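Local coordinates for protein short-chain dehydrogenase/reductase SDR (Vibrio parahaemolyticus, PDB 3GUY) that probably catalyses NAD(P)-dependent oxidation or reduction of a substrate not yet identified, as a member of the short-chain dehydrogenase/reductase family, at residues Glu61-Phe66 against Leu111-Lys116; Ala170-Gly175 against Asp217-Arg222; Gly174-Glu179 against Ser192-Glu197. The protein carries 2 engineered substitutions. One frame throughout, in Å; residues are numbered along the deposited sequence.

How the contacts relate
From the N terminus, contact 1 comes first: it joins helix 59-67 to the late part of helix 93-118, closing a loop that includes strand 75-78. The chain then passes on to strand 167-174, from which contacts 2 and 3 both start, sharing Gly174 and Gly175. Contact 3 closes the shorter loop, returning at 192-197 to the start of helix 196-207; contact 2 closes the longer one around it, pairing 170-175 with the last strand, 214-222. These two touch through Val220 and Met194, with centres about 10 Å apart. Contact 1 lies on the opposite side of the chain's centre, its centre about 25 Å from that of contact 2.

Contact 1: Glu61-Phe66 against Leu111-Lys116; sequences EVEQLF and LRELVK
Two neighbouring helices of the Rossmann fold pack here: helix 59-67, which makes the beta-alpha-beta crossover from strand 51-53 to strand 75-78, and helix 93-118, which leads from strand 75-78 to strand 124-128. Their segment axes approach to 9.9 Å and cross at -44°, so the contact is a small patch built around one side chain, Glu113. CG of Glu113 stands anti to its backbone N, and a bend at chi2 (69°) turns the carboxylate along the flank of helix 59-67. The aliphatic part does much of the packing. Its CB meets Val62 CG1 at 3.9 Å, and its CG lies 3.7 Å from Phe66 CD2. Farther out, Glu113 CD rests against the backbone of the facing helix, 3.8 Å from Glu63 CA. The carboxylate and the Phe66 ring are turned only 15° apart.

The charge is answered on its own helix, where OE2 forms a salt bridge with Arg117 NE one turn on; this may help to hold an ionised group in a buried place. Glu63 touches the same carboxylate through CB, but its own acid leads away, and OE1 of Glu63 stays 5.7 Å from OE1 of Glu113, which may ease the repulsion of like charges. Another flank of helix 93-118 faces the second subunit, where Lys116 NZ bonds to Gln89 O of that chain.

Deeper in, Phe66 and Leu114 complete the patch. The ring of Phe66, with CG anti to the carbonyl carbon, carries CG of its neighbour Leu65 over one face, shifted toward the rim. Leu114 crosses obliquely and reaches in with a single methyl, CD2, which sits 3.6 Å from both CE1 and CZ of Phe66.

Contact 2: Ala170-Gly175 against Asp217-Arg222; sequences AVYPGG and DITVNR
Asp217 opens the pairing with its carboxylate on the same side of the sheet as Ala170, whose CB lies 3.3 Å from Asp217 OD1. That oxygen also accepts from a water at 2.6 Å, and the water in turn accepts from Tyr172 OH at 2.6 Å, lying in the plane of the ring at its edge. A salt bridge from OD1 to Arg158 NH2 gives this oxygen a second partner and probably favours the ionised acid.

Ile218 bonds in both directions: its N donates to Ala170 O at 2.9 Å, and its O accepts from Tyr172 N at 2.8 Å, both nearly along the C=O axis. The same O lies by the edge of the Tyr172 ring, near CD2. On the other face Ile218 CG2, in the crowded position between backbone N and carbonyl carbon, meets Val171 CG1 at 3.9 Å, the two side chains pointing the same way.

Thr219 returns to the face of Tyr172, its OG1 beside Tyr172 CB and its CG2 against Tyr172 O. The strands are parallel, 10° apart, and are the last two of the Rossmann sheet in this chain; residues 217-222 also pair antiparallel with a strand of the third subunit, so the sheet continues through the interface.

Val220 N reaches Tyr172 O at 3.2 Å from above the carbonyl plane, 37° out of it, whereas Val220 O accepts from Gly174 N at 2.9 Å, the nitrogen lying nearly along the C=O axis although the bond is bent at its hydrogen. Pro173 and Gly174 form the Pro-Gly pair that in classical relatives lies beside the nicotinamide. Asn221 brings ND2 against CA of Gly174, while its OD1 bonds to Ser216 OG of the third subunit. Arg222 N makes a weak hydrogen bond to Gly174 O, and its CB packs against Gly175 O.

Contact 3: Gly174-Glu179 against Ser192-Glu197; sequences GGMATE and SFMSAE
The backbones of 174-179 and 192-197 draw together at one point, where CA of Met176 comes within 4.9 Å of CA of Met194. Gly175, with a positive phi of 80°, turns the chain out of strand 167-174 and presents its carbonyl to the other segment. Met194 N donates to Gly175 O at 2.7 Å, a short bond, fairly straight at 162° and in the carbonyl plane. Phe193 CA crowds the same oxygen at 3.3 Å, and the edge of the Phe193 ring also lies near it.

The Met194 side chain reaches back toward Gly174. It runs extended to SD and bends at chi3 (47°), which brings methyl CE to 3.1 Å from Gly174 O, a tight approach. CE also meets Met176 CG at 3.7 Å, the two side chains crossing obliquely. Ala199 of helix 196-207 touches both methionines, and Val220 of the last strand touches Met194.

The loop runs on from the Pro-Gly motif at the end of the sixth strand of the short-chain dehydrogenase fold and leads to helix 196-207; in relatives it is the substrate-binding loop, often mobile. Consistent with that, residues 189-190 and the side-chain ends of Thr178 and Glu179 are not modelled. Ser195 N-caps the helix, its OG bonding to Asp198 N.

Phe193 is sandwiched: Ala177 CA stands 4.1 Å above one face, shifted toward the rim, and Ser192 CB lies 3.7 Å from the opposite face, over the ring centre. Ala177 N is buried against the ring, 3.8 Å from Phe193 CG, and finds no polar partner in the model. The backbone O of Phe193 accepts from Asn212 ND2 of the third subunit.

Contact 1: Glu61-Phe66 against Leu111-Lys116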
ATOM      1  N   GLU D  61      -4.164  24.181  23.753  1.00 35.33           N
ATOM      2  CA  GLU D  61      -4.596  25.212  22.828  1.00 35.39           C
ATOM      3  C   GLU D  61      -5.679  24.686  21.853  1.00 35.13           C
ATOM      4  O   GLU D  61      -6.620  25.424  21.509  1.00 35.08           O
ATOM      5  CB  GLU D  61      -3.408  25.861  22.103  1.00 36.03           C
ATOM      6  CG  GLU D  61      -2.502  26.692  23.049  1.00 37.89           C
ATOM      7  CD  GLU D  61      -1.523  27.643  22.324  1.00 40.47           C
ATOM      8  OE1 GLU D  61      -1.828  28.163  21.219  1.00 40.67           O
ATOM      9  OE2 GLU D  61      -0.436  27.901  22.895  1.00 42.44           O
ATOM     10  N   VAL D  62      -5.584  23.419  21.451  1.00 33.69           N
ATOM     11  CA  VAL D  62      -6.583  22.815  20.557  1.00 33.17           C
ATOM     12  C   VAL D  62      -7.944  22.613  21.261  1.00 33.74           C
ATOM     13  O   VAL D  62      -9.004  22.833  20.677  1.00 33.55           O
ATOM     14  CB  VAL D  62      -6.048  21.495  19.943  1.00 32.48           C
ATOM     15  CG1 VAL D  62      -7.136  20.720  19.254  1.00 31.02           C
ATOM     16  CG2 VAL D  62      -4.906  21.830  18.981  1.00 30.37           C
ATOM     17  N   GLU D  63      -7.897  22.224  22.523  1.00 34.38           N
ATOM     18  CA  GLU D  63      -9.098  22.061  23.325  1.00 36.50           C
ATOM     19  C   GLU D  63      -9.784  23.431  23.502  1.00 36.02           C
ATOM     20  O   GLU D  63     -10.988  23.528  23.376  1.00 34.95           O
ATOM     21  CB  GLU D  63      -8.724  21.360  24.646  1.00 37.54           C
ATOM     22  CG  GLU D  63      -9.717  21.407  25.804  1.00 42.60           C
ATOM     23  CD  GLU D  63      -8.946  21.528  27.130  1.00 48.23           C
ATOM     24  OE1 GLU D  63      -8.346  20.514  27.562  1.00 51.11           O
ATOM     25  OE2 GLU D  63      -8.885  22.651  27.692  1.00 49.95           O
ATOM     26  N   GLN D  64      -9.013  24.492  23.721  1.00 36.48           N
ATOM     27  CA  GLN D  64      -9.597  25.853  23.817  1.00 37.11           C
ATOM     28  C   GLN D  64     -10.133  26.381  22.491  1.00 37.15           C
ATOM     29  O   GLN D  64     -11.076  27.167  22.477  1.00 36.45           O
ATOM     30  CB  GLN D  64      -8.573  26.852  24.309  1.00 37.08           C
ATOM     31  CG  GLN D  64      -8.194  26.677  25.776  1.00 38.43           C
ATOM     32  CD  GLN D  64      -6.784  27.150  26.043  1.00 41.05           C
ATOM     33  OE1 GLN D  64      -6.310  28.120  25.429  1.00 38.16           O
ATOM     34  NE2 GLN D  64      -6.085  26.444  26.942  1.00 45.20           N
ATOM     35  N   LEU D  65      -9.502  25.982  21.384  1.00 37.29           N
ATOM     36  CA  LEU D  65      -9.934  26.415  20.061  1.00 37.55           C
ATOM     37  C   LEU D  65     -11.389  26.003  19.881  1.00 37.50           C
ATOM     38  O   LEU D  65     -12.219  26.823  19.565  1.00 37.72           O
ATOM     39  CB  LEU D  65      -9.009  25.858  18.929  1.00 37.06           C
ATOM     40  CG  LEU D  65      -9.454  25.919  17.441  1.00 36.95           C
ATOM     41  CD1 LEU D  65      -9.516  27.353  16.854  1.00 34.02           C
ATOM     42  CD2 LEU D  65      -8.528  25.039  16.570  1.00 34.63           C
ATOM     43  N   PHE D  66     -11.707  24.747  20.134  1.00 38.51           N
ATOM     44  CA  PHE D  66     -13.048  24.276  19.873  1.00 39.67           C
ATOM     45  C   PHE D  66     -14.057  24.667  20.940  1.00 41.13           C
ATOM     46  O   PHE D  66     -15.239  24.808  20.627  1.00 40.54           O
ATOM     47  CB  PHE D  66     -13.059  22.784  19.598  1.00 39.97           C
ATOM     48  CG  PHE D  66     -12.425  22.451  18.289  1.00 39.43           C
ATOM     49  CD1 PHE D  66     -13.102  22.674  17.108  1.00 39.39           C
ATOM     50  CD2 PHE D  66     -11.115  22.021  18.232  1.00 41.29           C
ATOM     51  CE1 PHE D  66     -12.491  22.422  15.895  1.00 39.82           C
ATOM     52  CE2 PHE D  66     -10.511  21.761  17.024  1.00 41.10           C
ATOM     53  CZ  PHE D  66     -11.200  21.972  15.860  1.00 40.74           C
ATOM     54  N   LEU D 111      -7.723  16.005  15.246  1.00 24.03           N
ATOM     55  CA  LEU D 111      -8.641  14.877  15.067  1.00 22.30           C
ATOM     56  C   LEU D 111      -9.190  14.274  16.374  1.00 23.33           C
ATOM     57  O   LEU D 111     -10.366  13.849  16.447  1.00 22.53           O
ATOM     58  CB  LEU D 111      -8.005  13.744  14.211  1.00 23.90           C
ATOM     59  CG  LEU D 111      -8.947  12.606  13.835  1.00 23.25           C
ATOM     60  CD1 LEU D 111     -10.179  13.213  13.038  1.00 21.32           C
ATOM     61  CD2 LEU D 111      -8.210  11.473  13.019  1.00 22.62           C
ATOM     62  N   ARG D 112      -8.356  14.174  17.393  1.00 22.64           N
ATOM     63  CA  ARG D 112      -8.830  13.640  18.654  1.00 24.15           C
ATOM     64  C   ARG D 112      -9.917  14.559  19.265  1.00 24.65           C
ATOM     65  O   ARG D 112     -10.908  14.077  19.818  1.00 23.96           O
ATOM     66  CB  ARG D 112      -7.679  13.495  19.636  1.00 23.60           C
ATOM     67  CG  ARG D 112      -8.084  13.115  21.025  1.00 25.49           C
ATOM     68  CD  ARG D 112      -6.866  12.895  21.899  1.00 26.65           C
ATOM     69  NE  ARG D 112      -7.312  12.659  23.273  1.00 29.48           N
ATOM     70  CZ  ARG D 112      -7.603  13.618  24.148  1.00 29.37           C
ATOM     71  NH1 ARG D 112      -7.411  14.906  23.858  1.00 29.13           N
ATOM     72  NH2 ARG D 112      -8.019  13.273  25.357  1.00 29.21           N
ATOM     73  N   GLU D 113      -9.683  15.862  19.199  1.00 25.58           N
ATOM     74  CA  GLU D 113     -10.635  16.815  19.755  1.00 27.20           C
ATOM     75  C   GLU D 113     -11.952  16.790  18.967  1.00 28.35           C
ATOM     76  O   GLU D 113     -13.065  16.816  19.570  1.00 28.89           O
ATOM     77  CB  GLU D 113     -10.027  18.194  19.779  1.00 27.97           C
ATOM     78  CG  GLU D 113     -10.816  19.184  20.638  1.00 31.24           C
ATOM     79  CD  GLU D 113     -10.735  18.875  22.132  1.00 35.07           C
ATOM     80  OE1 GLU D 113      -9.745  18.235  22.573  1.00 36.41           O
ATOM     81  OE2 GLU D 113     -11.650  19.302  22.870  1.00 35.91           O
ATOM     82  N   LEU D 114     -11.845  16.672  17.634  1.00 27.72           N
ATOM     83  CA  LEU D 114     -13.029  16.468  16.794  1.00 27.49           C
ATOM     84  C   LEU D 114     -13.830  15.221  17.135  1.00 27.66           C
ATOM     85  O   LEU D 114     -15.080  15.291  17.210  1.00 27.25           O
ATOM     86  CB  LEU D 114     -12.673  16.525  15.295  1.00 26.91           C
ATOM     87  CG  LEU D 114     -12.130  17.880  14.849  1.00 28.40           C
ATOM     88  CD1 LEU D 114     -11.679  17.769  13.366  1.00 23.41           C
ATOM     89  CD2 LEU D 114     -13.181  19.022  15.065  1.00 30.05           C
ATOM     90  N   VAL D 115     -13.156  14.087  17.389  1.00 27.67           N
ATOM     91  CA  VAL D 115     -13.868  12.843  17.671  1.00 28.21           C
ATOM     92  C   VAL D 115     -14.492  12.860  19.054  1.00 29.26           C
ATOM     93  O   VAL D 115     -15.582  12.342  19.256  1.00 30.01           O
ATOM     94  CB  VAL D 115     -12.966  11.595  17.511  1.00 28.07           C
ATOM     95  CG1 VAL D 115     -13.693  10.347  17.880  1.00 26.09           C
ATOM     96  CG2 VAL D 115     -12.465  11.476  16.026  1.00 28.84           C
ATOM     97  N   LYS D 116     -13.776  13.445  19.995  1.00 31.32           N
ATOM     98  CA  LYS D 116     -14.247  13.646  21.375  1.00 33.10           C
ATOM     99  C   LYS D 116     -15.573  14.420  21.358  1.00 33.28           C
ATOM    100  O   LYS D 116     -16.542  13.967  21.933  1.00 34.20           O
ATOM    101  CB  LYS D 116     -13.192  14.422  22.192  1.00 33.20           C
ATOM    102  CG  LYS D 116     -13.367  14.312  23.695  1.00 37.28           C
ATOM    103  CD  LYS D 116     -12.145  14.868  24.468  1.00 40.33           C
ATOM    104  CE  LYS D 116     -12.196  14.498  25.952  1.00 42.06           C
ATOM    105  NZ  LYS D 116     -11.579  13.136  26.152  1.00 44.46           N
TER

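Contact 2: Ala170-Gly175 against Asp217-Arg222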
ATOM      1  N   ALA D 170     -10.023  12.257   2.840  1.00 20.85           N
ATOM      2  CA  ALA D 170      -8.551  12.273   2.743  1.00 19.66           C
ATOM      3  C   ALA D 170      -8.165  12.971   1.463  1.00 19.01           C
ATOM      4  O   ALA D 170      -8.659  12.656   0.406  1.00 20.16           O
ATOM      5  CB  ALA D 170      -7.974  10.843   2.781  1.00 19.51           C
ATOM      6  N   VAL D 171      -7.291  13.945   1.562  1.00 18.77           N
ATOM      7  CA  VAL D 171      -6.855  14.703   0.410  1.00 19.49           C
ATOM      8  C   VAL D 171      -5.336  14.642   0.367  1.00 20.52           C
ATOM      9  O   VAL D 171      -4.690  14.857   1.404  1.00 18.91           O
ATOM     10  CB  VAL D 171      -7.274  16.190   0.535  1.00 19.13           C
ATOM     11  CG1 VAL D 171      -6.881  16.930  -0.713  1.00 20.24           C
ATOM     12  CG2 VAL D 171      -8.809  16.314   0.893  1.00 18.78           C
ATOM     13  N   TYR D 172      -4.791  14.350  -0.826  1.00 20.96           N
ATOM     14  CA  TYR D 172      -3.355  14.158  -1.040  1.00 20.53           C
ATOM     15  C   TYR D 172      -2.865  15.030  -2.174  1.00 22.00           C
ATOM     16  O   TYR D 172      -2.930  14.627  -3.341  1.00 23.40           O
ATOM     17  CB  TYR D 172      -3.013  12.696  -1.366  1.00 21.81           C
ATOM     18  CG  TYR D 172      -3.524  11.684  -0.363  1.00 19.87           C
ATOM     19  CD1 TYR D 172      -2.777  11.333   0.758  1.00 18.70           C
ATOM     20  CD2 TYR D 172      -4.773  11.116  -0.507  1.00 21.95           C
ATOM     21  CE1 TYR D 172      -3.241  10.404   1.681  1.00 21.03           C
ATOM     22  CE2 TYR D 172      -5.269  10.170   0.437  1.00 22.96           C
ATOM     23  CZ  TYR D 172      -4.480   9.812   1.509  1.00 22.59           C
ATOM     24  OH  TYR D 172      -4.991   8.924   2.426  1.00 21.27           O
ATOM     25  N   PRO D 173      -2.427  16.252  -1.856  1.00 22.50           N
ATOM     26  CA  PRO D 173      -1.863  17.087  -2.884  1.00 23.18           C
ATOM     27  C   PRO D 173      -0.411  16.765  -3.158  1.00 24.58           C
ATOM     28  O   PRO D 173       0.345  16.410  -2.235  1.00 22.25           O
ATOM     29  CB  PRO D 173      -1.968  18.496  -2.319  1.00 23.39           C
ATOM     30  CG  PRO D 173      -2.450  18.371  -0.953  1.00 24.57           C
ATOM     31  CD  PRO D 173      -2.786  16.990  -0.632  1.00 22.06           C
ATOM     32  N   GLY D 174      -0.007  16.971  -4.405  1.00 26.13           N
ATOM     33  CA  GLY D 174       1.406  16.838  -4.782  1.00 28.49           C
ATOM     34  C   GLY D 174       1.753  17.941  -5.748  1.00 30.34           C
ATOM     35  O   GLY D 174       0.922  18.351  -6.548  1.00 30.54           O
ATOM     36  N   GLY D 175       2.999  18.386  -5.704  1.00 32.90           N
ATOM     37  CA  GLY D 175       3.492  19.401  -6.641  1.00 35.18           C
ATOM     38  C   GLY D 175       3.111  20.828  -6.270  1.00 36.64           C
ATOM     39  O   GLY D 175       3.053  21.709  -7.131  1.00 37.48           O
ATOM     40  N   ASP D 217     -11.749  10.211  -0.845  1.00 21.29           N
ATOM     41  CA  ASP D 217     -10.299  10.292  -0.999  1.00 20.55           C
ATOM     42  C   ASP D 217     -10.019  10.935  -2.339  1.00 19.84           C
ATOM     43  O   ASP D 217     -10.563  10.512  -3.348  1.00 19.58           O
ATOM     44  CB  ASP D 217      -9.640   8.874  -0.944  1.00 20.50           C
ATOM     45  CG  ASP D 217     -10.036   8.038   0.311  1.00 25.01           C
ATOM     46  OD1 ASP D 217      -9.274   8.129   1.324  1.00 27.06           O
ATOM     47  OD2 ASP D 217     -11.084   7.288   0.327  1.00 24.79           O
ATOM     48  N   ILE D 218      -9.165  11.941  -2.362  1.00 20.46           N
ATOM     49  CA  ILE D 218      -8.811  12.588  -3.578  1.00 20.68           C
ATOM     50  C   ILE D 218      -7.310  12.956  -3.634  1.00 20.23           C
ATOM     51  O   ILE D 218      -6.688  13.374  -2.626  1.00 20.72           O
ATOM     52  CB  ILE D 218      -9.734  13.837  -3.810  1.00 21.67           C
ATOM     53  CG1 ILE D 218      -9.595  14.345  -5.244  1.00 24.54           C
ATOM     54  CG2 ILE D 218      -9.449  14.906  -2.804  1.00 21.82           C
ATOM     55  CD1 ILE D 218     -10.656  15.447  -5.658  1.00 23.74           C
ATOM     56  N   THR D 219      -6.707  12.727  -4.800  1.00 18.25           N
ATOM     57  CA  THR D 219      -5.329  13.080  -5.044  1.00 18.91           C
ATOM     58  C   THR D 219      -5.308  14.126  -6.180  1.00 20.46           C
ATOM     59  O   THR D 219      -5.957  13.991  -7.204  1.00 21.23           O
ATOM     60  CB  THR D 219      -4.445  11.853  -5.435  1.00 19.04           C
ATOM     61  OG1 THR D 219      -4.474  10.916  -4.408  1.00 18.98           O
ATOM     62  CG2 THR D 219      -2.953  12.249  -5.674  1.00 17.58           C
ATOM     63  N   VAL D 220      -4.535  15.160  -6.003  1.00 22.67           N
ATOM     64  CA  VAL D 220      -4.485  16.232  -6.979  1.00 24.57           C
ATOM     65  C   VAL D 220      -2.999  16.425  -7.198  1.00 26.46           C
ATOM     66  O   VAL D 220      -2.238  16.395  -6.239  1.00 26.22           O
ATOM     67  CB  VAL D 220      -5.274  17.472  -6.421  1.00 23.76           C
ATOM     68  CG1 VAL D 220      -5.321  18.565  -7.368  1.00 27.71           C
ATOM     69  CG2 VAL D 220      -6.738  17.098  -6.155  1.00 26.13           C
ATOM     70  N   ASN D 221      -2.578  16.564  -8.453  1.00 28.15           N
ATOM     71  CA  ASN D 221      -1.169  16.605  -8.800  1.00 29.97           C
ATOM     72  C   ASN D 221      -0.922  17.682  -9.841  1.00 32.38           C
ATOM     73  O   ASN D 221      -1.818  18.023 -10.635  1.00 32.06           O
ATOM     74  CB  ASN D 221      -0.723  15.274  -9.402  1.00 29.95           C
ATOM     75  CG  ASN D 221      -0.273  14.277  -8.366  1.00 28.67           C
ATOM     76  OD1 ASN D 221      -0.937  13.265  -8.122  1.00 28.93           O
ATOM     77  ND2 ASN D 221       0.854  14.539  -7.769  1.00 25.34           N
ATOM     78  N   ARG D 222       0.284  18.205  -9.854  1.00 36.14           N
ATOM     79  CA  ARG D 222       0.654  19.104 -10.935  1.00 39.68           C
ATOM     80  C   ARG D 222       0.854  18.241 -12.187  1.00 41.51           C
ATOM     81  O   ARG D 222       1.302  17.116 -12.101  1.00 41.17           O
ATOM     82  CB  ARG D 222       1.907  19.942 -10.604  1.00 40.31           C
ATOM     83  CG  ARG D 222       3.164  19.507 -11.302  1.00 43.20           C
ATOM     84  CD  ARG D 222       4.294  20.555 -11.269  1.00 48.01           C
ATOM     85  NE  ARG D 222       5.544  19.888 -10.875  1.00 51.35           N
ATOM     86  CZ  ARG D 222       6.183  18.960 -11.599  1.00 54.25           C
ATOM     87  NH1 ARG D 222       5.733  18.593 -12.795  1.00 56.29           N
ATOM     88  NH2 ARG D 222       7.298  18.399 -11.135  1.00 55.17           N
TER
HETATM   89  O   HOH W   1      -6.887   7.283   1.938  1.00 26.89           O

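Contact 3: Gly174-Glu179 against Ser192-Glu197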
ATOM      1  N   GLY D 174      -0.007  16.971  -4.405  1.00 26.13           N
ATOM      2  CA  GLY D 174       1.406  16.838  -4.782  1.00 28.49           C
ATOM      3  C   GLY D 174       1.753  17.941  -5.748  1.00 30.34           C
ATOM      4  O   GLY D 174       0.922  18.351  -6.548  1.00 30.54           O
ATOM      5  N   GLY D 175       2.999  18.386  -5.704  1.00 32.90           N
ATOM      6  CA  GLY D 175       3.492  19.401  -6.641  1.00 35.18           C
ATOM      7  C   GLY D 175       3.111  20.828  -6.270  1.00 36.64           C
ATOM      8  O   GLY D 175       3.053  21.709  -7.131  1.00 37.48           O
ATOM      9  N   MET D 176       2.832  21.073  -5.000  1.00 38.95           N
ATOM     10  CA  MET D 176       2.600  22.440  -4.535  1.00 40.46           C
ATOM     11  C   MET D 176       3.899  22.938  -3.924  1.00 43.21           C
ATOM     12  O   MET D 176       4.709  22.137  -3.424  1.00 42.83           O
ATOM     13  CB  MET D 176       1.500  22.515  -3.460  1.00 39.78           C
ATOM     14  CG  MET D 176       0.147  21.932  -3.805  1.00 37.55           C
ATOM     15  SD  MET D 176      -1.203  22.380  -2.684  1.00 29.62           S
ATOM     16  CE  MET D 176      -0.435  22.176  -1.096  1.00 40.03           C
ATOM     17  N   ALA D 177       4.072  24.266  -3.950  1.00 46.18           N
ATOM     18  CA  ALA D 177       5.121  24.956  -3.193  1.00 48.06           C
ATOM     19  C   ALA D 177       5.173  24.494  -1.740  1.00 49.99           C
ATOM     20  O   ALA D 177       6.237  24.162  -1.249  1.00 51.46           O
ATOM     21  CB  ALA D 177       4.909  26.500  -3.242  1.00 48.00           C
ATOM     22  N   THR D 178       4.020  24.467  -1.074  1.00 52.02           N
ATOM     23  CA  THR D 178       3.904  24.214   0.366  1.00 53.15           C
ATOM     24  C   THR D 178       5.116  23.509   0.899  1.00 53.73           C
ATOM     25  O   THR D 178       5.763  23.996   1.820  1.00 55.77           O
ATOM     26  CB  THR D 178       2.663  23.348   0.700  1.00 53.29           C
ATOM     27  N   GLU D 179       5.424  22.361   0.310  1.00 53.80           N
ATOM     28  CA  GLU D 179       6.576  21.586   0.709  1.00 53.23           C
ATOM     29  C   GLU D 179       6.942  20.641  -0.434  1.00 53.01           C
ATOM     30  O   GLU D 179       6.451  19.499  -0.516  1.00 53.24           O
ATOM     31  CB  GLU D 179       6.297  20.834   2.018  1.00 53.32           C
ATOM     32  N   SER D 192       6.302  26.095 -12.155  1.00 54.19           N
ATOM     33  CA  SER D 192       6.978  25.036 -11.403  1.00 53.34           C
ATOM     34  C   SER D 192       6.030  24.198 -10.493  1.00 51.97           C
ATOM     35  O   SER D 192       6.362  23.063 -10.131  1.00 52.00           O
ATOM     36  CB  SER D 192       8.072  25.663 -10.515  1.00 53.56           C
ATOM     37  OG  SER D 192       9.075  26.301 -11.289  1.00 53.77           O
ATOM     38  N   PHE D 193       4.881  24.777 -10.116  1.00 49.99           N
ATOM     39  CA  PHE D 193       4.004  24.219  -9.088  1.00 47.99           C
ATOM     40  C   PHE D 193       2.533  24.307  -9.447  1.00 45.57           C
ATOM     41  O   PHE D 193       2.125  25.101 -10.270  1.00 44.51           O
ATOM     42  CB  PHE D 193       4.185  24.975  -7.763  1.00 48.41           C
ATOM     43  CG  PHE D 193       5.611  25.119  -7.341  1.00 51.34           C
ATOM     44  CD1 PHE D 193       6.208  26.384  -7.263  1.00 54.06           C
ATOM     45  CD2 PHE D 193       6.375  23.989  -7.056  1.00 53.92           C
ATOM     46  CE1 PHE D 193       7.545  26.518  -6.889  1.00 55.80           C
ATOM     47  CE2 PHE D 193       7.710  24.112  -6.682  1.00 55.95           C
ATOM     48  CZ  PHE D 193       8.299  25.380  -6.597  1.00 56.18           C
ATOM     49  N   MET D 194       1.744  23.471  -8.786  1.00 43.11           N
ATOM     50  CA  MET D 194       0.316  23.642  -8.728  1.00 40.89           C
ATOM     51  C   MET D 194       0.109  24.761  -7.719  1.00 40.11           C
ATOM     52  O   MET D 194       0.526  24.638  -6.567  1.00 39.70           O
ATOM     53  CB  MET D 194      -0.358  22.344  -8.251  1.00 39.96           C
ATOM     54  CG  MET D 194      -1.865  22.398  -8.148  1.00 37.11           C
ATOM     55  SD  MET D 194      -2.644  20.814  -7.812  1.00 27.06           S
ATOM     56  CE  MET D 194      -1.658  20.148  -6.460  1.00 30.01           C
ATOM     57  N   SER D 195      -0.543  25.844  -8.152  1.00 38.84           N
ATOM     58  CA  SER D 195      -0.839  26.962  -7.252  1.00 38.04           C
ATOM     59  C   SER D 195      -1.848  26.527  -6.202  1.00 37.30           C
ATOM     60  O   SER D 195      -2.752  25.716  -6.504  1.00 36.06           O
ATOM     61  CB  SER D 195      -1.437  28.148  -8.031  1.00 37.76           C
ATOM     62  OG  SER D 195      -2.822  27.931  -8.288  1.00 38.03           O
ATOM     63  N   ALA D 196      -1.733  27.109  -5.001  1.00 36.34           N
ATOM     64  CA  ALA D 196      -2.729  26.922  -3.965  1.00 36.28           C
ATOM     65  C   ALA D 196      -4.150  27.276  -4.417  1.00 36.03           C
ATOM     66  O   ALA D 196      -5.124  26.597  -4.031  1.00 34.74           O
ATOM     67  CB  ALA D 196      -2.357  27.701  -2.722  1.00 36.48           C
ATOM     68  N   GLU D 197      -4.259  28.347  -5.211  1.00 35.79           N
ATOM     69  CA  GLU D 197      -5.534  28.782  -5.803  1.00 36.53           C
ATOM     70  C   GLU D 197      -6.152  27.643  -6.607  1.00 34.90           C
ATOM     71  O   GLU D 197      -7.304  27.322  -6.418  1.00 33.55           O
ATOM     72  CB  GLU D 197      -5.301  30.007  -6.708  1.00 37.03           C
ATOM     73  CG  GLU D 197      -6.546  30.669  -7.298  1.00 42.39           C
ATOM     74  CD  GLU D 197      -6.222  31.992  -8.039  1.00 45.49           C
ATOM     75  OE1 GLU D 197      -6.340  32.046  -9.274  1.00 48.84           O
ATOM     76  OE2 GLU D 197      -5.834  32.983  -7.387  1.00 50.67           O
TER